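Local coordinates for heme-binding protein A / AI-2 binding protein A (PDB 6OFQ) that binds peptides in the periplasm, the tetrapeptide STSA among them, and probably hands them to an ABC transporter for uptake, at residues L96-F102 against E113-V119; Y323-Y328 against R383-G387; F331-N337 against P499-Y504. One frame throughout, in Å; residues are numbered along the deposited sequence.

Contact 1 of 3, residues L96-F102 against E113-V119; sequences LRKGVYF and EFSAKDV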
loop_
_atom_site.group_PDB
_atom_site.type_symbol
_atom_site.label_atom_id
_atom_site.label_comp_id
_atom_site.label_asym_id
_atom_site.label_seq_id
_atom_site.Cartn_x
_atom_site.Cartn_y
_atom_site.Cartn_z
ATOM N N LEU A 96 -8.805 25.373 3.329
ATOM C CA LEU A 96 -9.689 24.290 2.971
ATOM C C LEU A 96 -10.641 24.784 1.888
ATOM O O LEU A 96 -11.089 25.973 1.869
ATOM C CB LEU A 96 -10.397 23.745 4.185
ATOM C CG LEU A 96 -9.554 23.262 5.367
ATOM C CD1 LEU A 96 -10.453 22.695 6.414
ATOM C CD2 LEU A 96 -8.531 22.221 4.897
ATOM N N ARG A 97 -10.969 23.872 0.977
ATOM C CA ARG A 97 -11.961 24.098 -0.061
ATOM C C ARG A 97 -13.351 24.273 0.546
ATOM O O ARG A 97 -13.720 23.498 1.451
ATOM C CB ARG A 97 -11.996 22.854 -0.991
ATOM C CG ARG A 97 -12.671 23.079 -2.335
ATOM C CD ARG A 97 -12.494 21.802 -3.172
ATOM N NE ARG A 97 -11.095 21.585 -3.534
ATOM C CZ ARG A 97 -10.452 22.080 -4.577
ATOM N NH1 ARG A 97 -10.996 22.944 -5.434
ATOM N NH2 ARG A 97 -9.139 21.825 -4.723
ATOM N N LYS A 98 -14.060 25.308 0.096
ATOM C CA LYS A 98 -15.425 25.581 0.554
ATOM C C LYS A 98 -16.419 24.973 -0.412
ATOM O O LYS A 98 -16.162 24.779 -1.598
ATOM C CB LYS A 98 -15.595 27.106 0.624
ATOM C CG LYS A 98 -14.671 27.781 1.642
ATOM C CD LYS A 98 -15.021 29.273 1.678
ATOM C CE LYS A 98 -14.088 30.014 2.606
ATOM N NZ LYS A 98 -14.587 31.408 2.684
ATOM N N GLY A 99 -17.594 24.751 0.143
ATOM C CA GLY A 99 -18.727 24.215 -0.596
ATOM C C GLY A 99 -18.572 22.781 -1.068
ATOM O O GLY A 99 -19.221 22.369 -2.035
ATOM N N VAL A 100 -17.792 21.981 -0.351
ATOM C CA VAL A 100 -17.660 20.545 -0.629
ATOM C C VAL A 100 -18.642 19.900 0.323
ATOM O O VAL A 100 -18.663 20.149 1.535
ATOM C CB VAL A 100 -16.242 20.100 -0.256
ATOM C CG1 VAL A 100 -16.128 18.577 -0.339
ATOM C CG2 VAL A 100 -15.210 20.826 -1.091
ATOM N N TYR A 101 -19.397 18.923 -0.192
ATOM C CA TYR A 101 -20.360 18.201 0.592
ATOM C C TYR A 101 -19.995 16.720 0.687
ATOM O O TYR A 101 -19.530 16.146 -0.319
ATOM C CB TYR A 101 -21.774 18.364 0.011
ATOM C CG TYR A 101 -22.241 19.805 0.223
ATOM C CD1 TYR A 101 -22.847 20.134 1.418
ATOM C CD2 TYR A 101 -21.997 20.801 -0.697
ATOM C CE1 TYR A 101 -23.182 21.424 1.760
ATOM C CE2 TYR A 101 -22.310 22.115 -0.381
ATOM C CZ TYR A 101 -22.887 22.396 0.833
ATOM O OH TYR A 101 -23.239 23.678 1.196
ATOM N N PHE A 102 -20.298 16.119 1.835
ATOM C CA PHE A 102 -20.209 14.682 1.981
ATOM C C PHE A 102 -21.333 13.981 1.211
ATOM O O PHE A 102 -22.423 14.519 1.053
ATOM C CB PHE A 102 -20.208 14.255 3.440
ATOM C CG PHE A 102 -18.903 14.505 4.149
ATOM C CD1 PHE A 102 -17.865 13.611 4.049
ATOM C CD2 PHE A 102 -18.763 15.689 4.885
ATOM C CE1 PHE A 102 -16.655 13.852 4.702
ATOM C CE2 PHE A 102 -17.557 15.915 5.539
ATOM C CZ PHE A 102 -16.551 14.978 5.518
ATOM N N GLU A 113 -21.737 20.031 4.783
ATOM C CA GLU A 113 -20.551 20.634 4.177
ATOM C C GLU A 113 -19.305 20.276 5.004
ATOM O O GLU A 113 -19.249 20.395 6.213
ATOM C CB GLU A 113 -20.707 22.170 4.086
ATOM C CG GLU A 113 -19.592 22.858 3.319
ATOM C CD GLU A 113 -19.669 24.391 3.311
ATOM O OE1 GLU A 113 -20.593 24.871 4.020
ATOM O OE2 GLU A 113 -18.857 25.104 2.695
ATOM N N PHE A 114 -18.267 19.839 4.277
ATOM C CA PHE A 114 -16.927 19.593 4.812
ATOM C C PHE A 114 -16.343 20.894 5.387
ATOM O O PHE A 114 -16.462 21.964 4.803
ATOM C CB PHE A 114 -16.052 19.066 3.664
ATOM C CG PHE A 114 -14.567 19.237 3.889
ATOM C CD1 PHE A 114 -13.904 18.488 4.834
ATOM C CD2 PHE A 114 -13.872 20.184 3.172
ATOM C CE1 PHE A 114 -12.561 18.704 5.113
ATOM C CE2 PHE A 114 -12.503 20.351 3.375
ATOM C CZ PHE A 114 -11.882 19.601 4.336
ATOM N N SER A 115 -15.707 20.759 6.527
ATOM C CA SER A 115 -15.050 21.875 7.157
ATOM C C SER A 115 -13.912 21.361 8.032
ATOM O O SER A 115 -13.646 20.152 8.190
ATOM C CB SER A 115 -16.099 22.706 7.941
ATOM O OG SER A 115 -16.512 22.003 9.081
ATOM N N ALA A 116 -13.292 22.308 8.757
ATOM C CA ALA A 116 -12.140 22.006 9.546
ATOM C C ALA A 116 -12.390 20.950 10.618
ATOM O O ALA A 116 -11.493 20.171 10.974
ATOM C CB ALA A 116 -11.583 23.292 10.126
ATOM N N LYS A 117 -13.600 20.893 11.182
ATOM C CA LYS A 117 -13.870 19.886 12.196
ATOM C C LYS A 117 -13.742 18.443 11.707
ATOM O O LYS A 117 -13.459 17.553 12.496
ATOM C CB LYS A 117 -15.254 20.076 12.834
ATOM C CG LYS A 117 -16.465 19.721 11.994
ATOM C CD LYS A 117 -17.721 19.884 12.848
ATOM C CE LYS A 117 -18.946 19.276 12.189
ATOM N NZ LYS A 117 -20.208 19.586 12.918
ATOM N N ASP A 118 -13.896 18.245 10.406
ATOM C CA ASP A 118 -13.793 16.908 9.822
ATOM C C ASP A 118 -12.315 16.524 9.719
ATOM O O ASP A 118 -11.954 15.361 9.892
ATOM C CB ASP A 118 -14.434 16.837 8.457
ATOM C CG ASP A 118 -15.909 17.286 8.507
ATOM O OD1 ASP A 118 -16.550 16.574 9.315
ATOM O OD2 ASP A 118 -16.314 18.176 7.731
ATOM N N VAL A 119 -11.451 17.502 9.473
ATOM C CA VAL A 119 -9.993 17.267 9.504
ATOM C C VAL A 119 -9.553 16.911 10.916
ATOM O O VAL A 119 -8.827 15.969 11.140
ATOM C CB VAL A 119 -9.223 18.436 8.907
ATOM C CG1 VAL A 119 -7.741 18.141 8.867
ATOM C CG2 VAL A 119 -9.729 18.820 7.522
HETATM O O HOH W 1 -16.246 22.660 2.079
#
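Phe114 packs on Leu96 and Val100, and Glu113 on Tyr101 and Gly99; these two residues have the most surface buried here. Phe114 points its side chain at residues 96-102. Its CB lies 4.0 Å from Val100 CG1, and the two side chains run side by side. Farther out, Phe114 CZ reaches Leu96 CD1 at 4.0 Å, while Arg97 O lies at the ring edge near its plane. Leu96 CD1 also touches Ala116 CA at 3.6 Å, at the start of helix 116-127.

Within the connection from strand 91-96 to helix 116-127, Tyr101 and Glu113 form a single beta bridge. Beside it Phe114 N donates to Val100 O at 2.8 Å. The extended Glu113 side chain, with CG anti to the backbone N (chi1 -173°), runs back past the Tyr101 ring and covers one face with CG. Its OE2 accepts from Gly99 N at 2.9 Å on the anti side, 26° out of the carboxylate plane. Water 1 bonds to Arg97 O, Val100 N and Phe114 O, so it ties both segments together. At the helix start Asp118 OD2 accepts from Ser115 N and meets the edge of the Phe102 ring, 3.4 Å from CE2.

Contact 2 of 3, residues Y323-Y328 against R383-G387; sequences YIKVIY and RNPKG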
loop_
_atom_site.group_PDB
_atom_site.type_symbol
_atom_site.label_atom_id
_atom_site.label_comp_id
_atom_site.label_asym_id
_atom_site.label_seq_id
_atom_site.Cartn_x
_atom_site.Cartn_y
_atom_site.Cartn_z
ATOM N N TYR A 323 13.967 -17.600 -9.964
ATOM C CA TYR A 323 12.683 -17.256 -9.399
ATOM C C TYR A 323 11.891 -16.307 -10.300
ATOM O O TYR A 323 10.669 -16.509 -10.485
ATOM C CB TYR A 323 12.899 -16.675 -7.996
ATOM C CG TYR A 323 11.653 -16.328 -7.210
ATOM C CD1 TYR A 323 11.045 -17.236 -6.416
ATOM C CD2 TYR A 323 11.120 -15.064 -7.197
ATOM C CE1 TYR A 323 9.883 -16.959 -5.733
ATOM C CE2 TYR A 323 10.020 -14.751 -6.440
ATOM C CZ TYR A 323 9.380 -15.688 -5.703
ATOM O OH TYR A 323 8.236 -15.369 -5.001
ATOM N N ILE A 324 12.522 -15.275 -10.803
ATOM C CA ILE A 324 11.883 -14.369 -11.708
ATOM C C ILE A 324 11.368 -15.054 -12.983
ATOM O O ILE A 324 10.278 -14.745 -13.428
ATOM C CB ILE A 324 12.730 -13.120 -11.923
ATOM C CG1 ILE A 324 12.692 -12.349 -10.577
ATOM C CG2 ILE A 324 12.334 -12.313 -13.162
ATOM C CD1 ILE A 324 13.699 -11.224 -10.600
ATOM N N LYS A 325 12.179 -15.947 -13.536
ATOM C CA LYS A 325 11.683 -16.762 -14.656
ATOM C C LYS A 325 10.475 -17.626 -14.345
ATOM O O LYS A 325 9.483 -17.570 -15.076
ATOM C CB LYS A 325 12.860 -17.609 -15.157
ATOM C CG LYS A 325 13.908 -16.778 -15.849
ATOM C CD LYS A 325 15.107 -17.501 -16.453
ATOM C CE LYS A 325 16.061 -16.432 -16.983
ATOM N NZ LYS A 325 17.155 -16.934 -17.861
ATOM N N VAL A 326 10.513 -18.382 -13.244
ATOM C CA VAL A 326 9.427 -19.260 -12.838
ATOM C C VAL A 326 8.163 -18.609 -12.356
ATOM O O VAL A 326 7.050 -19.031 -12.692
ATOM C CB VAL A 326 9.873 -20.226 -11.712
ATOM C CG1 VAL A 326 8.732 -21.107 -11.211
ATOM C CG2 VAL A 326 10.956 -21.085 -12.313
ATOM N N ILE A 327 8.321 -17.674 -11.432
ATOM C CA ILE A 327 7.201 -17.093 -10.770
ATOM C C ILE A 327 6.687 -15.973 -11.634
ATOM O O ILE A 327 5.490 -15.738 -11.656
ATOM C CB ILE A 327 7.484 -16.539 -9.352
ATOM C CG1 ILE A 327 7.702 -17.643 -8.328
ATOM C CG2 ILE A 327 6.383 -15.605 -8.842
ATOM C CD1 ILE A 327 8.232 -18.981 -8.793
ATOM N N TYR A 328 7.568 -15.156 -12.185
ATOM C CA TYR A 328 7.118 -13.978 -12.876
ATOM C C TYR A 328 7.143 -14.028 -14.371
ATOM O O TYR A 328 6.764 -13.079 -15.055
ATOM C CB TYR A 328 7.921 -12.735 -12.396
ATOM C CG TYR A 328 7.601 -12.269 -10.962
ATOM C CD1 TYR A 328 6.447 -11.570 -10.651
ATOM C CD2 TYR A 328 8.410 -12.659 -9.915
ATOM C CE1 TYR A 328 6.114 -11.257 -9.346
ATOM C CE2 TYR A 328 8.116 -12.315 -8.599
ATOM C CZ TYR A 328 6.967 -11.629 -8.325
ATOM O OH TYR A 328 6.750 -11.296 -6.996
ATOM N N ARG A 383 -1.734 -15.923 -4.024
ATOM C CA ARG A 383 -0.409 -15.883 -4.658
ATOM C C ARG A 383 -0.287 -17.126 -5.526
ATOM O O ARG A 383 -0.888 -18.141 -5.217
ATOM C CB ARG A 383 0.708 -16.012 -3.611
ATOM C CG ARG A 383 1.133 -14.694 -2.992
ATOM C CD ARG A 383 2.377 -14.925 -2.132
ATOM N NE ARG A 383 3.488 -15.094 -3.058
ATOM C CZ ARG A 383 4.135 -14.056 -3.587
ATOM N NH1 ARG A 383 3.845 -12.807 -3.212
ATOM N NH2 ARG A 383 5.072 -14.296 -4.487
ATOM N N ASN A 384 0.638 -17.136 -6.471
ATOM C CA ASN A 384 0.926 -18.381 -7.177
ATOM C C ASN A 384 1.517 -19.397 -6.205
ATOM O O ASN A 384 2.530 -19.051 -5.616
ATOM C CB ASN A 384 1.942 -18.007 -8.236
ATOM C CG ASN A 384 2.215 -19.102 -9.237
ATOM O OD1 ASN A 384 2.056 -20.280 -8.970
ATOM N ND2 ASN A 384 2.615 -18.679 -10.430
ATOM N N PRO A 385 0.993 -20.626 -6.066
ATOM C CA PRO A 385 1.496 -21.618 -5.133
ATOM C C PRO A 385 2.960 -22.010 -5.412
ATOM O O PRO A 385 3.633 -22.450 -4.491
ATOM C CB PRO A 385 0.524 -22.795 -5.177
ATOM C CG PRO A 385 -0.379 -22.508 -6.313
ATOM C CD PRO A 385 -0.278 -21.058 -6.668
ATOM N N LYS A 386 3.405 -21.801 -6.640
ATOM C CA LYS A 386 4.772 -22.058 -7.069
ATOM C C LYS A 386 5.808 -21.342 -6.228
ATOM O O LYS A 386 6.930 -21.822 -6.061
ATOM C CB LYS A 386 5.000 -21.761 -8.564
ATOM C CG LYS A 386 4.440 -22.831 -9.490
ATOM C CD LYS A 386 4.890 -22.715 -10.947
ATOM C CE LYS A 386 4.442 -21.398 -11.571
ATOM N NZ LYS A 386 3.585 -21.560 -12.779
ATOM N N GLY A 387 5.460 -20.173 -5.696
ATOM C CA GLY A 387 6.444 -19.365 -5.024
ATOM C C GLY A 387 6.915 -20.004 -3.736
ATOM O O GLY A 387 8.121 -20.124 -3.562
HETATM O O HOH W 2 7.612 -12.887 -4.951
HETATM O O HOH W 3 6.747 -21.169 -13.999
#
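The end of helix 320-328 meets the start of helix 386-396 here, and Ile327 packs on Gly387 at the centre of the junction. Ile327 CG1 lies 3.9 Å from Gly387 CA. Ile327 CD1 lies 4.2 Å from Lys386 O. Gly387 carries no side chain, and the isoleucine branch approaches its backbone directly. Ile327 also serves its own helix. Its CG1 sits over one face of the Tyr323 ring, offset toward the rim, and its CG2 covers a face of the Tyr328 ring in the same way.

The second helix follows strand 373-380 in the chain, and that strand pairs in parallel with strand 400-407, which comes after the helix. This is a beta-alpha-beta crossover, and residues 383-387 lead from the strand into the helix. Asn384 caps the helix start: its OD1 accepts from Lys386 N at 3.1 Å, with the donor above the carbonyl plane.

On one side of the apolar contact the polar ends gather round water 2. The water bonds to Tyr323 OH at 2.6 Å and to Tyr328 OH at 2.7 Å. It also accepts from Arg383 NH2 at 2.9 Å. The arginine chain bends at chi3 (75°), which brings NH2 to the water shared by the two tyrosines. The guanidinium plane is 18° from that of the Tyr323 ring. Arg383 also makes a cation-pi contact with Phe425, and the Tyr323 ring meets Phe390 edge-to-face.

Lys386 is exposed. Its aliphatic chain crosses Val326, with CE 3.7 Å from Val326 O. Water 3 donates to that same carbonyl oxygen and accepts a weak bond from Lys386 NZ.

Contact 3 of 3, residues F331-N337 against P499-Y504; sequences FAQKMVN and PLAYPY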
loop_
_atom_site.group_PDB
_atom_site.type_symbol
_atom_site.label_atom_id
_atom_site.label_comp_id
_atom_site.label_asym_id
_atom_site.label_seq_id
_atom_site.Cartn_x
_atom_site.Cartn_y
_atom_site.Cartn_z
ATOM N N PHE A 331 8.556 -10.993 -16.012
ATOM C CA PHE A 331 7.882 -9.679 -15.869
ATOM C C PHE A 331 8.231 -9.025 -14.513
ATOM O O PHE A 331 7.355 -8.678 -13.723
ATOM C CB PHE A 331 6.357 -9.854 -15.938
ATOM C CG PHE A 331 5.863 -10.235 -17.297
ATOM C CD1 PHE A 331 5.602 -9.276 -18.267
ATOM C CD2 PHE A 331 5.591 -11.545 -17.586
ATOM C CE1 PHE A 331 5.092 -9.628 -19.525
ATOM C CE2 PHE A 331 5.081 -11.917 -18.819
ATOM C CZ PHE A 331 4.842 -10.975 -19.784
ATOM N N ALA A 332 9.529 -8.880 -14.265
ATOM C CA ALA A 332 10.037 -8.310 -13.016
ATOM C C ALA A 332 11.511 -8.036 -13.168
ATOM O O ALA A 332 12.173 -8.579 -14.030
ATOM C CB ALA A 332 9.837 -9.313 -11.896
ATOM N N GLN A 333 12.056 -7.249 -12.266
ATOM C CA GLN A 333 13.489 -6.990 -12.146
ATOM C C GLN A 333 14.000 -7.541 -10.827
ATOM O O GLN A 333 13.279 -7.462 -9.816
ATOM C CB GLN A 333 13.750 -5.465 -12.277
ATOM C CG GLN A 333 15.200 -5.055 -12.104
ATOM C CD GLN A 333 15.547 -3.594 -12.424
ATOM O OE1 GLN A 333 14.765 -2.910 -13.079
ATOM N NE2 GLN A 333 16.755 -3.148 -12.040
ATOM N N LYS A 334 15.210 -8.066 -10.752
ATOM C CA LYS A 334 15.779 -8.570 -9.515
ATOM C C LYS A 334 15.841 -7.461 -8.463
ATOM O O LYS A 334 16.338 -6.362 -8.750
ATOM C CB LYS A 334 17.188 -9.092 -9.804
ATOM C CG LYS A 334 17.988 -9.532 -8.589
ATOM C CD LYS A 334 19.278 -10.302 -8.868
ATOM C CE LYS A 334 19.914 -10.126 -10.223
ATOM N NZ LYS A 334 20.916 -11.212 -10.390
ATOM N N MET A 335 15.336 -7.750 -7.261
ATOM C CA MET A 335 15.385 -6.781 -6.178
ATOM C C MET A 335 16.768 -6.797 -5.519
ATOM O O MET A 335 17.379 -7.856 -5.291
ATOM C CB MET A 335 14.270 -7.087 -5.193
ATOM C CG MET A 335 14.163 -6.147 -4.002
ATOM S SD MET A 335 12.758 -6.655 -2.978
ATOM C CE MET A 335 12.865 -5.479 -1.632
ATOM N N VAL A 336 17.261 -5.579 -5.242
ATOM C CA VAL A 336 18.529 -5.349 -4.564
ATOM C C VAL A 336 18.276 -4.535 -3.294
ATOM O O VAL A 336 18.551 -5.022 -2.207
ATOM C CB VAL A 336 19.507 -4.620 -5.491
ATOM C CG1 VAL A 336 20.828 -4.427 -4.771
ATOM C CG2 VAL A 336 19.740 -5.477 -6.754
ATOM N N ASN A 337 17.749 -3.330 -3.387
ATOM C CA ASN A 337 17.407 -2.461 -2.247
ATOM C C ASN A 337 15.948 -2.608 -1.860
ATOM O O ASN A 337 15.116 -3.160 -2.602
ATOM C CB ASN A 337 17.728 -0.993 -2.583
ATOM C CG ASN A 337 19.197 -0.814 -2.973
ATOM O OD1 ASN A 337 20.057 -1.171 -2.146
ATOM N ND2 ASN A 337 19.471 -0.379 -4.211
ATOM N N PRO A 499 15.473 -10.113 -0.451
ATOM C CA PRO A 499 14.877 -9.363 -1.580
ATOM C C PRO A 499 14.579 -10.317 -2.735
ATOM O O PRO A 499 15.404 -11.194 -3.052
ATOM C CB PRO A 499 15.940 -8.360 -1.982
ATOM C CG PRO A 499 17.169 -8.761 -1.312
ATOM C CD PRO A 499 16.863 -9.676 -0.186
ATOM N N LEU A 500 13.400 -10.192 -3.350
ATOM C CA LEU A 500 13.098 -11.097 -4.488
ATOM C C LEU A 500 12.968 -10.248 -5.761
ATOM O O LEU A 500 13.849 -10.274 -6.647
ATOM C CB LEU A 500 11.833 -11.904 -4.197
ATOM C CG LEU A 500 11.977 -12.906 -3.059
ATOM C CD1 LEU A 500 10.622 -13.442 -2.755
ATOM C CD2 LEU A 500 12.932 -14.017 -3.442
ATOM N N ALA A 501 11.915 -9.443 -5.881
ATOM C CA ALA A 501 11.664 -8.787 -7.173
ATOM C C ALA A 501 11.041 -7.420 -7.035
ATOM O O ALA A 501 10.354 -7.103 -6.073
ATOM C CB ALA A 501 10.707 -9.636 -7.985
ATOM N N TYR A 502 11.259 -6.575 -8.052
ATOM C CA TYR A 502 10.433 -5.431 -8.383
ATOM C C TYR A 502 9.495 -5.918 -9.488
ATOM O O TYR A 502 9.926 -5.851 -10.656
ATOM C CB TYR A 502 11.268 -4.234 -8.839
ATOM C CG TYR A 502 12.349 -3.856 -7.868
ATOM C CD1 TYR A 502 12.051 -3.581 -6.536
ATOM C CD2 TYR A 502 13.673 -3.812 -8.282
ATOM C CE1 TYR A 502 13.091 -3.262 -5.679
ATOM C CE2 TYR A 502 14.729 -3.531 -7.424
ATOM C CZ TYR A 502 14.422 -3.281 -6.091
ATOM O OH TYR A 502 15.467 -3.065 -5.251
ATOM N N PRO A 503 8.264 -6.339 -9.177
ATOM C CA PRO A 503 7.439 -6.827 -10.280
ATOM C C PRO A 503 7.015 -5.693 -11.175
ATOM O O PRO A 503 6.766 -4.576 -10.700
ATOM C CB PRO A 503 6.206 -7.408 -9.579
ATOM C CG PRO A 503 6.660 -7.669 -8.174
ATOM C CD PRO A 503 7.665 -6.576 -7.849
ATOM N N TYR A 504 6.934 -5.957 -12.458
ATOM C CA TYR A 504 6.340 -4.983 -13.343
ATOM C C TYR A 504 4.842 -4.876 -13.019
ATOM O O TYR A 504 4.243 -5.839 -12.508
ATOM C CB TYR A 504 6.436 -5.505 -14.784
ATOM C CG TYR A 504 7.811 -5.626 -15.340
ATOM C CD1 TYR A 504 8.913 -5.049 -14.782
ATOM C CD2 TYR A 504 7.977 -6.342 -16.514
ATOM C CE1 TYR A 504 10.177 -5.203 -15.348
ATOM C CE2 TYR A 504 9.205 -6.500 -17.101
ATOM C CZ TYR A 504 10.291 -5.974 -16.501
ATOM O OH TYR A 504 11.541 -6.139 -17.099
HETATM O O HOH W 4 4.667 -8.555 -12.656
#
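Tyr502 crosses from strand 497-510 to residues 331-337 and meets them along its whole length. Its CB lies 3.9 Å from Gln333 O. With CG beside the backbone N (chi1 -53°), the ring reaches along the partner chain past the end of strand 332-334. Tyr502 CE2 lies 3.5 Å from Lys334 O. Met335 CA stands over the ring face in a CH-pi contact, offset toward the rim. On the same side of the ring, Met335 CG lies 3.5 Å from Tyr502 CE1. The sulfur of Met335 lies obliquely to the ring in a Met-aromatic contact. At the tip Tyr502 OH donates to Asn337 O at 2.7 Å. Tyr502 OH also accepts from Val336 N at 3.1 Å and makes a weak hydrogen bond with Tyr346 OH.

The backbones beneath pair as antiparallel strands. Gln333 and Tyr502 form a hydrogen-bonded pair, with both N-H groups bonded to the opposite O. Ala332 with Pro503 is a non-hydrogen-bonded pair. Farther along, Met335 N donates to Leu500 O. Leu500 and Ala501 form a classic beta bulge opposite Ser294 on strand 292-298, which also pairs with this strand.

With CG anti to the backbone N (chi1 -179°) and the chain extended beyond it, Met335 crosses Pro499 at about a right angle. Met335 CG lies a tight 3.5 Å from Pro499 CB. At the other end of the pairing Tyr504 lays its ring flat against the backbone of 331-332, with Ala332 N 3.5 Å above its centre. Tyr504 N donates to Phe331 O, and water 4 donates to that oxygen and to Tyr504 O.

The phenol of Tyr502 thus carries the polar pairing beyond the short strand. With its OH bonded to Val336 N and Asn337 O and a face covered by Met335, the ring probably has little freedom to turn.

From the N terminus, contact 1 comes first. It closes a short loop, with ten residues between its segments, and ties the end of strand 91-96 to the start of helix 116-127. Contacts 2 and 3 follow on the opposite side of the chain's centre, and contact 1 stays about 31 Å or more from both, measured between nearest atoms. Contact 2 closes a loop of 54 residues between two helices. Contact 3 spans 161 residues and brings strand 332-334 to strand 497-510. These two loops cross, since residues 331-337 fall inside the first and residues 499-504 lie beyond its end. The contacts also touch: Ile324 CD1 packs on Lys334 N at 3.5 Å, bringing helix 320-328 against the sheet.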